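Local coordinates for protein cytochrome P450 monooxygenase (Rhodococcus sp. ECU0066, PDB 6KBH) that probably acts as a self-sufficient cytochrome P450 monooxygenase, whose FMN and [2Fe-2S] cluster would supply electrons to a heme that activates oxygen, at residues A[508-513]-A[565-570]; A[502-507]-A[529-534]; A[200-205]-A[230-235]; A[111-116]-A[225-230]. One frame throughout, in Å; residues are numbered along the deposited sequence.

How the interactions relate
Interactions 1 and 2 belong to the antiparallel barrel of the flavin-binding part, interactions 3 and 4 to the heme part, and the two pairs lie on opposite sides of the chain's centre. Interaction 1, beside FMN, is rich in polar bonds and joins two neighbouring strands. Interaction 2 lies farther out and mixes a buried apolar centre with an exposed charged fringe; it touches interaction 1 where Phe534 packs on Ile511 and Pro566 and where Asn568 probably bonds to Ala507 O. Interactions 3 and 4 share helix 219-242 and Gly230 and rest on packing, with no polar bond between their segments. Interaction 3 is the more aromatic, whereas interaction 4 is small, aliphatic and largely buried.

Interaction 1: A[508-513]-A[565-570]; sequences GSHIDV and GPRNHF. With FMN (flavin mononucleotide), chain B.
Arg567 and Asp512 form a salt bridge, NH2 lying 3.0 Å from OD2 on the syn side of the carboxylate, with the two planes turned 65° apart; NH1 adds only a weak bond to the same oxygen. Arg567 NH2 also donates to Cys740 O, in the cluster-binding loop. Between the backbones, His510 N meets Arg567 O at 3.0 Å in a nearly straight bond (169°), while the return bond from Arg567 N is weak. That same Arg567 O lies over the centre of the His510 imidazole. The ring, with CG between the backbone N and carbonyl carbon (chi1 55°), turns its edge to the face of His569, His510 CE1 standing 3.4 Å from His569 NE2. His510 CB meets FMN O4 at 3.5 Å. An alanine in place of His510 would probably leave the His569 face without its edge partner and Arg567 O without the ring against it, its backbone bond remaining. Asn568 OD1 accepts from Phe570 N at 2.7 Å, an Asx turn that bends the chain here, and Ile511 CG2 packs on Gly565. This antiparallel strand pair belongs to the flavin-binding barrel of ferredoxin-reductase-type domains, here at the FMN pocket.

Interaction 2: A[502-507]-A[529-534]; sequences LPKWSA and HDRTTF
Leu502 and Arg531 share the polar part of the contact. Arg531 NE donates to Leu502 O at 3.2 Å (156°), with the oxygen near the guanidinium plane, and Leu502 N returns a weak bond to Arg531 O. Apolar packing centres on Phe534. Leu502 CG, anti to its carbonyl carbon (chi1 -61°), carries CD2 over the middle of the Phe534 ring, 3.6 Å from the centroid, as a CH-pi contact only 5° off the normal, while CD1 lies against the backbone at Thr532. Trp505 comes obliquely to the same ring, its CD1 3.4 Å from Phe534 CE1. Met477 of strand 475-486 touches both Leu502 and Phe534, tying the cluster to the barrel. The charged fringe is made by Lys504, whose CG lies 3.7 Å from Arg531 NE, over one face of the guanidinium. Farther out, Lys504 NZ and Arg531 NH1 stand 4.2 Å apart. The loop ahead of strand 510-515 is thus fastened to the start of edge strand 533-536 through an apolar core, one side-chain-to-backbone bond and a weak backbone bond. The two like charges probably repel each other mildly, and the exposure of Lys504 to solvent would be expected to dampen this.

Interaction 3: A[200-205]-A[230-235]; sequences DTLREY and GKFWQF
Tyr205, just past the end of helix 200-204, faces Phe232 of helix 230-235 with their CA atoms 5.5 Å apart, and the two helix segments run nearly antiparallel, at 151° with axes 9.8 Å apart. Tyr205 carries much of the contact. Its ring is roofed on one face by Lys231, whose CB lies 3.8 Å from the centroid and almost on the ring normal, a CH-pi contact. Lys231 CD continues the cover at 3.8 Å from Tyr205 CE1. The chain of Lys231 then leads away, its NZ reaching Tyr117 OH in a weak hydrogen bond. At the root of the tyrosine, CB meets Phe232 CB at 3.6 Å, near the plane of the phenylalanine ring and at its edge. By chain order in the cytochrome P450 fold, the two helices probably correspond to the F and G helices, the pair that packs across the long central helix on the distal side of the heme. In keeping with this, Phe232 also touches Met277 and Ile280 of helix 269-281. Its ring, with CG anti to the backbone N (chi1 166°), receives Leu202 CD2 at 3.9 Å from Phe232 CE2. The same methyl lies over one face of Phe235, toward the rim, 4.3 Å from Phe235 CD2. Tyr205 instead comes to the edge of Phe235, in its plane, with Tyr205 CE2 3.8 Å from Phe235 CD2 and the two side chains crossing at about a right angle. Leu202 also touches Leu189 of helix 183-192.

Interaction 4: A[111-116]-A[225-230]; sequences NAVLAR and VADAVG
Helices 108-116 and 219-242 of the P450 part, probably the B' and G helices by chain order, meet here through Val113, Leu114 and Ala226. The two segments run almost parallel, at 12°, with axes 8.3 Å apart. The CA atoms of Leu114 and Ala226 stand 5.4 Å from each other, a close approach that the small alanine permits. Ala226 CB points at the other helix and meets both residues there: Leu114 CG at 3.6 Å and, less closely, Val113 CB at 4.1 Å. Leu114 CG, anti to its carbonyl carbon (chi1 -73°), is already the atom that meets Ala226 CB, and CD2 reaches on over the partner backbone. Leu114 CD2 lies 3.7 Å from Ala226 O and 4.2 Å from Val229 CG1, the next turn of the helix. An alanine in place of Leu114 would probably open a gap beside Ala226 and leave Val229 CG1 without its partner from helix 108-116. On the other flank, Val113 CG1, anti to its own backbone N (chi1 -177°), rests 3.7 Å from Asp227 OD1. The second carboxylate oxygen, OD2, forms a long, weak ion pair with Lys231. Across the segments the contact is mainly aliphatic packing, with valine and leucine fitted around an alanine. Packing of a short B' helix alongside the G helix is consistent with the cytochrome P450 fold.

Interaction 1: A[508-513]-A[565-570]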
# COMPACT_ATOMS: atom_id res chain seq x y z
N GLY A 508 25.96 13.61 2.06
CA GLY A 508 24.69 14.28 2.24
C GLY A 508 23.51 13.35 2.33
O GLY A 508 22.41 13.79 2.71
N SER A 509 23.68 12.07 2.00
CA SER A 509 22.58 11.12 2.05
C SER A 509 22.12 10.89 3.48
O SER A 509 22.89 11.02 4.44
CB SER A 509 22.99 9.78 1.41
OG SER A 509 23.71 9.98 0.21
N HIS A 510 20.85 10.53 3.61
CA HIS A 510 20.22 10.27 4.89
C HIS A 510 19.51 8.92 4.82
O HIS A 510 19.50 8.25 3.78
CB HIS A 510 19.21 11.37 5.24
CG HIS A 510 18.19 11.60 4.17
ND1 HIS A 510 18.34 12.57 3.20
CD2 HIS A 510 17.02 10.97 3.90
CE1 HIS A 510 17.30 12.53 2.39
NE2 HIS A 510 16.48 11.58 2.79
N ILE A 511 18.89 8.52 5.93
CA ILE A 511 18.01 7.36 5.92
C ILE A 511 16.79 7.65 6.78
O ILE A 511 16.82 8.47 7.69
CB ILE A 511 18.65 6.06 6.45
CG1 ILE A 511 20.13 6.00 6.17
CG2 ILE A 511 18.08 4.88 5.72
CD1 ILE A 511 20.74 4.90 6.98
N ASP A 512 15.72 6.92 6.49
CA ASP A 512 14.48 7.01 7.25
C ASP A 512 14.40 5.80 8.18
O ASP A 512 14.23 4.67 7.73
CB ASP A 512 13.27 7.07 6.32
CG ASP A 512 13.36 8.22 5.34
OD1 ASP A 512 14.49 8.65 5.03
OD2 ASP A 512 12.30 8.71 4.89
N VAL A 513 14.54 6.06 9.48
CA VAL A 513 14.59 5.03 10.50
C VAL A 513 13.37 5.18 11.40
O VAL A 513 13.07 6.29 11.86
CB VAL A 513 15.89 5.11 11.32
CG1 VAL A 513 16.17 6.55 11.74
CG2 VAL A 513 15.83 4.19 12.52
N GLY A 565 16.11 2.73 2.63
CA GLY A 565 17.39 3.02 2.03
C GLY A 565 17.74 4.47 1.78
O GLY A 565 16.88 5.36 1.73
N PRO A 566 19.03 4.73 1.60
CA PRO A 566 19.51 6.11 1.44
C PRO A 566 18.85 6.82 0.27
O PRO A 566 18.82 6.32 -0.86
CB PRO A 566 21.01 5.92 1.20
CG PRO A 566 21.34 4.61 1.84
CD PRO A 566 20.13 3.75 1.61
N ARG A 567 18.31 8.00 0.55
CA ARG A 567 18.08 9.03 -0.44
C ARG A 567 18.94 10.24 -0.10
O ARG A 567 19.54 10.32 0.97
CB ARG A 567 16.60 9.44 -0.52
CG ARG A 567 15.61 8.36 -0.14
CD ARG A 567 14.23 8.76 -0.63
NE ARG A 567 13.55 9.62 0.34
CZ ARG A 567 12.92 9.17 1.42
NH1 ARG A 567 12.89 7.87 1.68
NH2 ARG A 567 12.33 10.03 2.24
N ASN A 568 18.99 11.20 -1.02
CA ASN A 568 19.86 12.35 -0.86
C ASN A 568 19.24 13.55 -1.57
O ASN A 568 19.08 13.52 -2.79
CB ASN A 568 21.26 12.05 -1.42
CG ASN A 568 22.29 13.09 -1.03
OD1 ASN A 568 21.97 14.12 -0.43
ND2 ASN A 568 23.55 12.83 -1.37
N HIS A 569 18.89 14.58 -0.80
CA HIS A 569 18.51 15.87 -1.36
C HIS A 569 19.62 16.90 -1.19
O HIS A 569 19.41 18.08 -1.51
CB HIS A 569 17.22 16.40 -0.71
CG HIS A 569 16.25 15.33 -0.31
ND1 HIS A 569 15.96 14.25 -1.11
CD2 HIS A 569 15.48 15.20 0.79
CE1 HIS A 569 15.06 13.49 -0.51
NE2 HIS A 569 14.75 14.05 0.65
N PHE A 570 20.78 16.49 -0.70
CA PHE A 570 21.87 17.39 -0.35
C PHE A 570 23.13 17.03 -1.14
O PHE A 570 24.25 17.12 -0.64
CB PHE A 570 22.13 17.34 1.16
CG PHE A 570 22.94 18.50 1.68
CD1 PHE A 570 22.81 19.76 1.12
CD2 PHE A 570 23.79 18.32 2.76
CE1 PHE A 570 23.55 20.82 1.61
CE2 PHE A 570 24.52 19.38 3.25
CZ PHE A 570 24.40 20.63 2.68
N1 FMN B . 15.79 15.79 9.07
C2 FMN B . 15.62 15.75 7.74
O2 FMN B . 14.50 16.10 7.26
N3 FMN B . 16.59 15.36 6.91
C4 FMN B . 17.78 14.99 7.41
O4 FMN B . 18.78 14.59 6.59
C4A FMN B . 17.99 15.02 8.79
N5 FMN B . 19.18 14.64 9.28
C5A FMN B . 19.37 14.67 10.61
C6 FMN B . 20.61 14.28 11.08
C7 FMN B . 20.85 14.29 12.44
C7M FMN B . 22.28 13.83 12.83
C8 FMN B . 19.87 14.70 13.34
C8M FMN B . 20.09 14.72 14.84
C9 FMN B . 18.63 15.10 12.86
C9A FMN B . 18.36 15.08 11.49
N10 FMN B . 17.16 15.46 10.99
C10 FMN B . 16.97 15.43 9.64
C1' FMN B . 16.03 15.88 11.88
C2' FMN B . 15.23 14.70 12.36
O2' FMN B . 14.51 14.07 11.38
C3' FMN B . 14.27 15.11 13.45
O3' FMN B . 13.40 16.15 13.08
C4' FMN B . 15.03 15.49 14.74
O4' FMN B . 16.05 14.67 15.19
C5' FMN B . 14.08 15.51 15.98
O5' FMN B . 13.09 14.46 16.08
P FMN B . 11.89 14.65 17.07
O1P FMN B . 10.72 13.80 16.64
O2P FMN B . 12.27 14.25 18.46
O3P FMN B . 11.52 16.10 17.05

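Interaction 2: A[502-507]-A[529-534]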
# COMPACT_ATOMS: atom_id res chain seq x y z
N LEU A 502 25.27 -3.41 1.79
CA LEU A 502 24.44 -2.22 1.80
C LEU A 502 24.73 -1.35 0.57
O LEU A 502 25.84 -1.39 0.03
CB LEU A 502 24.69 -1.41 3.07
CG LEU A 502 24.43 -1.98 4.48
CD1 LEU A 502 25.27 -3.20 4.81
CD2 LEU A 502 24.74 -0.89 5.47
N PRO A 503 23.76 -0.56 0.12
CA PRO A 503 23.98 0.29 -1.06
C PRO A 503 25.14 1.26 -0.88
O PRO A 503 25.54 1.62 0.23
CB PRO A 503 22.65 1.05 -1.19
CG PRO A 503 21.65 0.15 -0.58
CD PRO A 503 22.35 -0.54 0.56
N LYS A 504 25.70 1.66 -2.02
CA LYS A 504 26.62 2.79 -2.04
C LYS A 504 25.84 4.08 -1.80
O LYS A 504 24.70 4.22 -2.27
CB LYS A 504 27.35 2.85 -3.37
CG LYS A 504 28.23 1.64 -3.67
CD LYS A 504 28.19 1.27 -5.14
CE LYS A 504 28.95 -0.02 -5.41
NZ LYS A 504 30.41 0.22 -5.58
N TRP A 505 26.44 5.01 -1.07
CA TRP A 505 25.79 6.29 -0.80
C TRP A 505 26.83 7.40 -0.90
O TRP A 505 27.96 7.24 -0.44
CB TRP A 505 25.12 6.31 0.58
CG TRP A 505 26.02 5.92 1.71
CD1 TRP A 505 26.24 4.67 2.20
CD2 TRP A 505 26.83 6.81 2.50
NE1 TRP A 505 27.13 4.71 3.24
CE2 TRP A 505 27.51 6.01 3.45
CE3 TRP A 505 27.04 8.19 2.50
CZ2 TRP A 505 28.39 6.56 4.39
CZ3 TRP A 505 27.91 8.73 3.43
CH2 TRP A 505 28.57 7.91 4.36
N SER A 506 26.43 8.51 -1.51
CA SER A 506 27.28 9.69 -1.60
C SER A 506 27.03 10.60 -0.40
O SER A 506 26.14 10.37 0.42
CB SER A 506 27.03 10.42 -2.92
OG SER A 506 25.65 10.68 -3.11
N ALA A 507 27.84 11.65 -0.29
CA ALA A 507 27.75 12.52 0.86
C ALA A 507 26.45 13.32 0.86
O ALA A 507 25.90 13.66 -0.19
CB ALA A 507 28.93 13.48 0.91
N HIS A 529 33.22 3.67 2.50
CA HIS A 529 33.92 2.47 2.05
C HIS A 529 33.62 1.27 2.93
O HIS A 529 33.85 0.13 2.51
CB HIS A 529 35.43 2.73 2.01
CG HIS A 529 35.80 3.93 1.19
ND1 HIS A 529 37.03 4.53 1.27
CD2 HIS A 529 35.09 4.64 0.28
CE1 HIS A 529 37.07 5.56 0.44
NE2 HIS A 529 35.91 5.65 -0.17
N ASP A 530 33.13 1.49 4.15
CA ASP A 530 32.61 0.42 4.98
C ASP A 530 31.16 0.19 4.58
O ASP A 530 30.28 1.00 4.89
CB ASP A 530 32.73 0.76 6.46
CG ASP A 530 32.37 -0.42 7.34
OD1 ASP A 530 32.03 -1.47 6.77
OD2 ASP A 530 32.43 -0.30 8.58
N ARG A 531 30.91 -0.91 3.89
CA ARG A 531 29.59 -1.22 3.36
C ARG A 531 29.01 -2.46 4.02
O ARG A 531 28.27 -3.23 3.40
CB ARG A 531 29.65 -1.35 1.85
CG ARG A 531 30.43 -0.20 1.21
CD ARG A 531 29.62 0.49 0.14
NE ARG A 531 28.88 -0.49 -0.66
CZ ARG A 531 29.45 -1.34 -1.51
NH1 ARG A 531 30.77 -1.34 -1.68
NH2 ARG A 531 28.70 -2.19 -2.19
N THR A 532 29.33 -2.66 5.29
CA THR A 532 28.53 -3.50 6.18
C THR A 532 27.74 -2.68 7.19
O THR A 532 26.99 -3.26 7.98
CB THR A 532 29.40 -4.53 6.91
OG1 THR A 532 28.64 -5.10 7.99
CG2 THR A 532 30.65 -3.91 7.48
N THR A 533 27.88 -1.34 7.17
CA THR A 533 27.24 -0.48 8.17
C THR A 533 26.84 0.90 7.69
O THR A 533 27.36 1.45 6.71
CB THR A 533 28.15 -0.24 9.37
OG1 THR A 533 29.52 -0.14 8.94
CG2 THR A 533 27.94 -1.28 10.44
N PHE A 534 25.92 1.47 8.46
CA PHE A 534 25.57 2.88 8.45
C PHE A 534 25.82 3.45 9.85
O PHE A 534 25.66 2.75 10.85
CB PHE A 534 24.12 3.08 8.06
CG PHE A 534 23.84 2.80 6.62
CD1 PHE A 534 24.82 2.95 5.66
CD2 PHE A 534 22.58 2.38 6.22
CE1 PHE A 534 24.56 2.68 4.33
CE2 PHE A 534 22.31 2.12 4.91
CZ PHE A 534 23.30 2.27 3.96

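Interaction 3: A[200-205]-A[230-235]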
# COMPACT_ATOMS: atom_id res chain seq x y z
N ASP A 200 -25.31 -13.84 14.81
CA ASP A 200 -25.21 -15.29 14.63
C ASP A 200 -26.21 -15.84 13.62
O ASP A 200 -25.93 -16.86 12.99
CB ASP A 200 -25.36 -16.02 15.96
CG ASP A 200 -24.08 -16.04 16.75
OD1 ASP A 200 -23.02 -15.74 16.15
OD2 ASP A 200 -24.12 -16.36 17.95
N THR A 201 -27.38 -15.21 13.43
CA THR A 201 -28.25 -15.76 12.40
C THR A 201 -27.81 -15.29 11.02
O THR A 201 -27.79 -16.08 10.07
CB THR A 201 -29.72 -15.40 12.63
OG1 THR A 201 -30.13 -15.89 13.90
CG2 THR A 201 -30.59 -16.12 11.56
N LEU A 202 -27.45 -14.01 10.89
CA LEU A 202 -27.00 -13.53 9.59
C LEU A 202 -25.87 -14.39 9.06
O LEU A 202 -25.75 -14.57 7.84
CB LEU A 202 -26.57 -12.07 9.66
CG LEU A 202 -27.65 -11.01 9.92
CD1 LEU A 202 -27.05 -9.60 9.93
CD2 LEU A 202 -28.77 -11.11 8.89
N ARG A 203 -25.05 -14.96 9.95
CA ARG A 203 -24.01 -15.89 9.52
C ARG A 203 -24.59 -17.24 9.12
O ARG A 203 -24.14 -17.84 8.14
CB ARG A 203 -22.99 -16.08 10.64
CG ARG A 203 -22.71 -14.83 11.42
CD ARG A 203 -22.10 -15.13 12.77
NE ARG A 203 -20.72 -15.57 12.64
CZ ARG A 203 -20.34 -16.84 12.51
NH1 ARG A 203 -21.24 -17.81 12.54
NH2 ARG A 203 -19.06 -17.14 12.38
N GLU A 204 -25.56 -17.74 9.88
CA GLU A 204 -26.25 -18.97 9.49
C GLU A 204 -26.76 -18.86 8.06
O GLU A 204 -26.71 -19.82 7.29
CB GLU A 204 -27.39 -19.25 10.47
CG GLU A 204 -27.86 -20.70 10.59
CD GLU A 204 -28.78 -21.14 9.45
OE1 GLU A 204 -30.00 -20.89 9.57
OE2 GLU A 204 -28.30 -21.72 8.46
N TYR A 205 -27.23 -17.67 7.68
CA TYR A 205 -27.74 -17.41 6.35
C TYR A 205 -26.65 -16.96 5.37
O TYR A 205 -26.97 -16.55 4.25
CB TYR A 205 -28.84 -16.34 6.40
CG TYR A 205 -30.04 -16.68 7.27
CD1 TYR A 205 -30.30 -17.99 7.67
CD2 TYR A 205 -30.91 -15.69 7.69
CE1 TYR A 205 -31.39 -18.29 8.46
CE2 TYR A 205 -32.01 -15.98 8.48
CZ TYR A 205 -32.24 -17.29 8.87
OH TYR A 205 -33.33 -17.58 9.66
N GLY A 230 -32.94 -15.56 0.40
CA GLY A 230 -34.23 -14.98 0.76
C GLY A 230 -34.41 -14.86 2.26
O GLY A 230 -34.90 -13.83 2.75
N LYS A 231 -34.04 -15.90 3.01
CA LYS A 231 -34.04 -15.82 4.47
C LYS A 231 -33.25 -14.62 4.94
O LYS A 231 -33.69 -13.85 5.81
CB LYS A 231 -33.45 -17.09 5.08
CG LYS A 231 -34.28 -18.35 4.95
CD LYS A 231 -33.55 -19.52 5.59
CE LYS A 231 -34.18 -20.84 5.21
NZ LYS A 231 -35.56 -20.97 5.76
N PHE A 232 -32.07 -14.43 4.36
CA PHE A 232 -31.19 -13.36 4.80
C PHE A 232 -31.71 -11.98 4.38
O PHE A 232 -31.46 -10.99 5.08
CB PHE A 232 -29.79 -13.64 4.24
CG PHE A 232 -28.85 -12.48 4.33
CD1 PHE A 232 -28.91 -11.46 3.41
CD2 PHE A 232 -27.89 -12.42 5.33
CE1 PHE A 232 -28.09 -10.39 3.51
CE2 PHE A 232 -27.04 -11.34 5.42
CZ PHE A 232 -27.14 -10.32 4.49
N TRP A 233 -32.46 -11.90 3.28
CA TRP A 233 -32.91 -10.59 2.79
C TRP A 233 -33.93 -9.96 3.73
O TRP A 233 -33.86 -8.76 4.01
CB TRP A 233 -33.49 -10.73 1.40
CG TRP A 233 -34.21 -9.51 0.91
CD1 TRP A 233 -35.55 -9.28 0.93
CD2 TRP A 233 -33.62 -8.35 0.31
NE1 TRP A 233 -35.84 -8.06 0.39
CE2 TRP A 233 -34.67 -7.46 -0.00
CE3 TRP A 233 -32.31 -7.97 -0.00
CZ2 TRP A 233 -34.45 -6.22 -0.60
CZ3 TRP A 233 -32.09 -6.75 -0.60
CH2 TRP A 233 -33.16 -5.89 -0.89
N GLN A 234 -34.88 -10.75 4.22
CA GLN A 234 -35.93 -10.18 5.07
C GLN A 234 -35.52 -10.07 6.53
O GLN A 234 -35.96 -9.14 7.21
CB GLN A 234 -37.23 -10.99 4.94
CG GLN A 234 -37.29 -12.29 5.71
CD GLN A 234 -38.68 -12.92 5.66
OE1 GLN A 234 -39.61 -12.34 5.09
NE2 GLN A 234 -38.83 -14.10 6.25
N PHE A 235 -34.67 -10.97 7.02
CA PHE A 235 -34.11 -10.76 8.35
C PHE A 235 -33.23 -9.50 8.37
O PHE A 235 -33.35 -8.65 9.26
CB PHE A 235 -33.35 -12.01 8.81
CG PHE A 235 -32.84 -11.93 10.23
CD1 PHE A 235 -33.04 -10.80 11.00
CD2 PHE A 235 -32.16 -13.02 10.79
CE1 PHE A 235 -32.56 -10.73 12.28
CE2 PHE A 235 -31.69 -12.97 12.08
CZ PHE A 235 -31.89 -11.80 12.83

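Interaction 4: A[111-116]-A[225-230]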
# COMPACT_ATOMS: atom_id res chain seq x y z
N ASN A 111 -36.25 -18.73 -8.74
CA ASN A 111 -36.80 -17.38 -8.73
C ASN A 111 -38.07 -17.32 -7.91
O ASN A 111 -38.31 -16.34 -7.19
CB ASN A 111 -37.07 -16.91 -10.16
CG ASN A 111 -35.86 -16.26 -10.80
OD1 ASN A 111 -35.04 -15.63 -10.12
ND2 ASN A 111 -35.74 -16.40 -12.11
N ALA A 112 -38.91 -18.35 -8.00
CA ALA A 112 -40.11 -18.41 -7.17
C ALA A 112 -39.76 -18.40 -5.69
O ALA A 112 -40.43 -17.74 -4.89
CB ALA A 112 -40.93 -19.66 -7.52
N VAL A 113 -38.70 -19.12 -5.31
CA VAL A 113 -38.25 -19.11 -3.92
C VAL A 113 -37.80 -17.71 -3.52
O VAL A 113 -38.10 -17.24 -2.41
CB VAL A 113 -37.13 -20.14 -3.71
CG1 VAL A 113 -36.70 -20.19 -2.25
CG2 VAL A 113 -37.57 -21.52 -4.19
N LEU A 114 -37.07 -17.02 -4.40
CA LEU A 114 -36.65 -15.65 -4.12
C LEU A 114 -37.86 -14.72 -3.99
O LEU A 114 -37.90 -13.88 -3.09
CB LEU A 114 -35.71 -15.15 -5.21
CG LEU A 114 -34.28 -15.69 -5.25
CD1 LEU A 114 -33.62 -15.29 -6.56
CD2 LEU A 114 -33.47 -15.20 -4.06
N ALA A 115 -38.84 -14.87 -4.88
CA ALA A 115 -40.00 -13.99 -4.85
C ALA A 115 -40.85 -14.24 -3.61
O ALA A 115 -41.57 -13.33 -3.16
CB ALA A 115 -40.84 -14.18 -6.11
N ARG A 116 -40.79 -15.45 -3.04
CA ARG A 116 -41.59 -15.75 -1.85
C ARG A 116 -41.14 -14.93 -0.65
O ARG A 116 -41.98 -14.54 0.17
CB ARG A 116 -41.53 -17.24 -1.54
CG ARG A 116 -42.48 -18.08 -2.38
CD ARG A 116 -42.81 -19.38 -1.69
NE ARG A 116 -41.63 -20.22 -1.51
CZ ARG A 116 -41.22 -21.13 -2.38
NH1 ARG A 116 -41.90 -21.33 -3.50
NH2 ARG A 116 -40.14 -21.85 -2.13
N VAL A 225 -29.56 -21.88 -2.58
CA VAL A 225 -29.02 -20.53 -2.45
C VAL A 225 -30.16 -19.52 -2.36
O VAL A 225 -30.18 -18.66 -1.47
CB VAL A 225 -28.08 -20.21 -3.63
CG1 VAL A 225 -27.76 -18.73 -3.67
CG2 VAL A 225 -26.81 -21.04 -3.51
N ALA A 226 -31.14 -19.62 -3.27
CA ALA A 226 -32.29 -18.73 -3.23
C ALA A 226 -33.02 -18.80 -1.89
O ALA A 226 -33.61 -17.81 -1.45
CB ALA A 226 -33.25 -19.07 -4.37
N ASP A 227 -32.98 -19.96 -1.24
CA ASP A 227 -33.62 -20.09 0.07
C ASP A 227 -32.80 -19.39 1.15
O ASP A 227 -33.35 -18.65 1.97
CB ASP A 227 -33.81 -21.57 0.41
CG ASP A 227 -34.90 -21.80 1.44
OD1 ASP A 227 -36.06 -21.41 1.17
OD2 ASP A 227 -34.60 -22.38 2.50
N ALA A 228 -31.48 -19.59 1.15
CA ALA A 228 -30.64 -18.92 2.14
C ALA A 228 -30.56 -17.42 1.89
O ALA A 228 -30.49 -16.64 2.85
CB ALA A 228 -29.24 -19.54 2.14
N VAL A 229 -30.57 -17.00 0.62
CA VAL A 229 -30.50 -15.58 0.31
C VAL A 229 -31.81 -14.89 0.65
O VAL A 229 -31.82 -13.76 1.15
CB VAL A 229 -30.10 -15.39 -1.17
CG1 VAL A 229 -30.26 -13.93 -1.59
CG2 VAL A 229 -28.67 -15.85 -1.39
N GLY A 230 -32.94 -15.56 0.40
CA GLY A 230 -34.23 -14.98 0.76
C GLY A 230 -34.41 -14.86 2.26
O GLY A 230 -34.90 -13.83 2.75